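PDB 1J5U: protein archease from Thermotoga maritima, which binds calcium and probably activates the tRNA-splicing ligase RtcB by promoting its guanylylation, and may act as a chaperone or modulator of proteins in DNA or RNA processing. Local coordinates for residues Asn41-Glu46 against Asp75-Ile80. Numbering follows the deposited sequence.
Sequences NILLEE and DWILEI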
loop_
_atom_site.group_PDB
_atom_site.type_symbol
_atom_site.label_atom_id
_atom_site.label_comp_id
_atom_site.label_asym_id
_atom_site.label_seq_id
_atom_site.Cartn_x
_atom_site.Cartn_y
_atom_site.Cartn_z
ATOM N N ASN A 41 4.817 4.303 -1.991
ATOM C CA ASN A 41 6.109 4.633 -1.393
ATOM C C ASN A 41 6.410 3.761 -0.168
ATOM O O ASN A 41 7.525 3.279 -0.012
ATOM C CB ASN A 41 6.157 6.125 -1.000
ATOM C CG ASN A 41 6.165 7.040 -2.204
ATOM O OD1 ASN A 41 6.433 6.598 -3.322
ATOM N ND2 ASN A 41 5.882 8.328 -1.987
ATOM N N ILE A 42 5.414 3.557 0.685
ATOM C CA ILE A 42 5.573 2.742 1.885
ATOM C C ILE A 42 5.955 1.298 1.540
ATOM O O ILE A 42 6.906 0.747 2.116
ATOM C CB ILE A 42 4.264 2.737 2.742
ATOM C CG1 ILE A 42 4.033 4.128 3.369
ATOM C CG2 ILE A 42 4.351 1.652 3.841
ATOM C CD1 ILE A 42 2.721 4.255 4.143
ATOM N N LEU A 43 5.221 0.694 0.597
ATOM C CA LEU A 43 5.479 -0.679 0.171
ATOM C C LEU A 43 6.914 -0.885 -0.343
ATOM O O LEU A 43 7.598 -1.842 0.052
ATOM C CB LEU A 43 4.451 -1.109 -0.918
ATOM C CG LEU A 43 2.978 -1.230 -0.480
ATOM C CD1 LEU A 43 2.112 -1.639 -1.686
ATOM C CD2 LEU A 43 2.840 -2.283 0.647
ATOM N N LEU A 44 7.374 0.012 -1.206
ATOM C CA LEU A 44 8.726 -0.060 -1.777
ATOM C C LEU A 44 9.821 0.148 -0.720
ATOM O O LEU A 44 10.834 -0.563 -0.691
ATOM C CB LEU A 44 8.897 1.017 -2.849
ATOM C CG LEU A 44 7.963 0.892 -4.057
ATOM C CD1 LEU A 44 8.180 2.055 -5.020
ATOM C CD2 LEU A 44 8.238 -0.430 -4.738
ATOM N N GLU A 45 9.606 1.136 0.131
ATOM C CA GLU A 45 10.560 1.467 1.183
ATOM C C GLU A 45 10.621 0.401 2.274
ATOM O O GLU A 45 11.701 -0.064 2.636
ATOM C CB GLU A 45 10.183 2.822 1.788
ATOM C CG GLU A 45 10.778 3.105 3.165
ATOM C CD GLU A 45 10.091 4.288 3.836
ATOM O OE1 GLU A 45 10.065 5.372 3.222
ATOM O OE2 GLU A 45 9.576 4.126 4.965
ATOM N N GLU A 46 9.456 0.004 2.779
ATOM C CA GLU A 46 9.375 -0.980 3.846
ATOM C C GLU A 46 9.933 -2.334 3.413
ATOM O O GLU A 46 10.624 -3.023 4.185
ATOM C CB GLU A 46 7.912 -1.098 4.297
ATOM C CG GLU A 46 7.640 -2.040 5.437
ATOM C CD GLU A 46 8.458 -1.722 6.665
ATOM O OE1 GLU A 46 8.623 -0.529 7.000
ATOM O OE2 GLU A 46 8.925 -2.674 7.303
ATOM N N ASP A 75 -4.237 -5.310 -3.738
ATOM C CA ASP A 75 -3.982 -5.957 -5.008
ATOM C C ASP A 75 -2.510 -5.735 -5.353
ATOM O O ASP A 75 -1.871 -6.615 -5.902
ATOM C CB ASP A 75 -4.866 -5.412 -6.128
ATOM C CG ASP A 75 -4.697 -6.223 -7.397
ATOM O OD1 ASP A 75 -4.109 -5.734 -8.375
ATOM O OD2 ASP A 75 -5.107 -7.388 -7.372
ATOM N N TRP A 76 -1.963 -4.572 -4.993
ATOM C CA TRP A 76 -0.551 -4.293 -5.234
ATOM C C TRP A 76 0.331 -5.277 -4.455
ATOM O O TRP A 76 1.388 -5.675 -4.925
ATOM C CB TRP A 76 -0.162 -2.881 -4.790
ATOM C CG TRP A 76 -0.751 -1.766 -5.599
ATOM C CD1 TRP A 76 -1.469 -1.874 -6.768
ATOM C CD2 TRP A 76 -0.695 -0.372 -5.286
ATOM N NE1 TRP A 76 -1.863 -0.631 -7.193
ATOM C CE2 TRP A 76 -1.400 0.312 -6.304
ATOM C CE3 TRP A 76 -0.108 0.373 -4.240
ATOM C CZ2 TRP A 76 -1.540 1.711 -6.312
ATOM C CZ3 TRP A 76 -0.246 1.774 -4.253
ATOM C CH2 TRP A 76 -0.958 2.421 -5.283
ATOM N N ILE A 77 -0.089 -5.616 -3.243
ATOM C CA ILE A 77 0.645 -6.573 -2.412
ATOM C C ILE A 77 0.605 -7.962 -3.093
ATOM O O ILE A 77 1.578 -8.702 -3.056
ATOM C CB ILE A 77 0.034 -6.629 -0.993
ATOM C CG1 ILE A 77 0.428 -5.339 -0.237
ATOM C CG2 ILE A 77 0.515 -7.895 -0.247
ATOM C CD1 ILE A 77 -0.469 -4.974 0.962
ATOM N N LEU A 78 -0.515 -8.290 -3.725
ATOM C CA LEU A 78 -0.651 -9.569 -4.429
ATOM C C LEU A 78 0.336 -9.531 -5.589
ATOM O O LEU A 78 1.090 -10.480 -5.799
ATOM C CB LEU A 78 -2.084 -9.767 -4.951
ATOM C CG LEU A 78 -2.383 -11.025 -5.800
ATOM C CD1 LEU A 78 -2.031 -12.325 -5.025
ATOM C CD2 LEU A 78 -3.859 -11.027 -6.176
ATOM N N GLU A 79 0.354 -8.425 -6.329
ATOM C CA GLU A 79 1.284 -8.299 -7.445
ATOM C C GLU A 79 2.721 -8.400 -6.964
ATOM O O GLU A 79 3.590 -8.996 -7.649
ATOM C CB GLU A 79 1.073 -6.967 -8.187
ATOM C CG GLU A 79 -0.166 -6.956 -9.087
ATOM C CD GLU A 79 -0.063 -7.979 -10.211
ATOM O OE1 GLU A 79 1.074 -8.247 -10.662
ATOM O OE2 GLU A 79 -1.117 -8.498 -10.641
ATOM N N ILE A 80 3.002 -7.803 -5.803
ATOM C CA ILE A 80 4.363 -7.865 -5.280
ATOM C C ILE A 80 4.728 -9.347 -5.041
ATOM O O ILE A 80 5.842 -9.765 -5.350
ATOM C CB ILE A 80 4.518 -7.039 -3.970
ATOM C CG1 ILE A 80 4.628 -5.542 -4.314
ATOM C CG2 ILE A 80 5.801 -7.480 -3.195
ATOM C CD1 ILE A 80 4.632 -4.625 -3.102
#
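Leu43 packs against Trp76, Ile77 and Ile80, and every apolar contact between Asn41-Glu46 and Asp75-Ile80 involves this one side chain. Its CD1 meets the indole at the edge, near the ring plane, 3.9 Å from Trp76 CE3, and also lies against Trp76 CB. The other branch, CD2, approaches Ile77 CG1 at 4.0 Å, with the two side chains crossing at about a right angle. Nearer the backbone, Leu43 CB is touched by Ile80 CD1 at 4.1 Å. Ile80 CG1 stands anti to its carbonyl carbon (chi1 -78°) and the chain beyond is extended, which brings CD1 up to Leu43 CB. No hydrogen bond joins the segments, whose axes come no closer than 11.6 Å at an angle of 32°, so the contact is made by side chains alone. Around it, Leu36, Ala39 and Arg40 of helix 32-47 continue the contact with Trp76, whose ring also meets Tyr60 edge-to-face. Asp75 and Glu79 form salt bridges with Lys58 of strand 54-61. The arrangement is a buried, roughly parallel helix-helix packing that joins helices 32-47 and 66-81 in the core of the archease fold, an alpha-beta domain of the SHS2 clan.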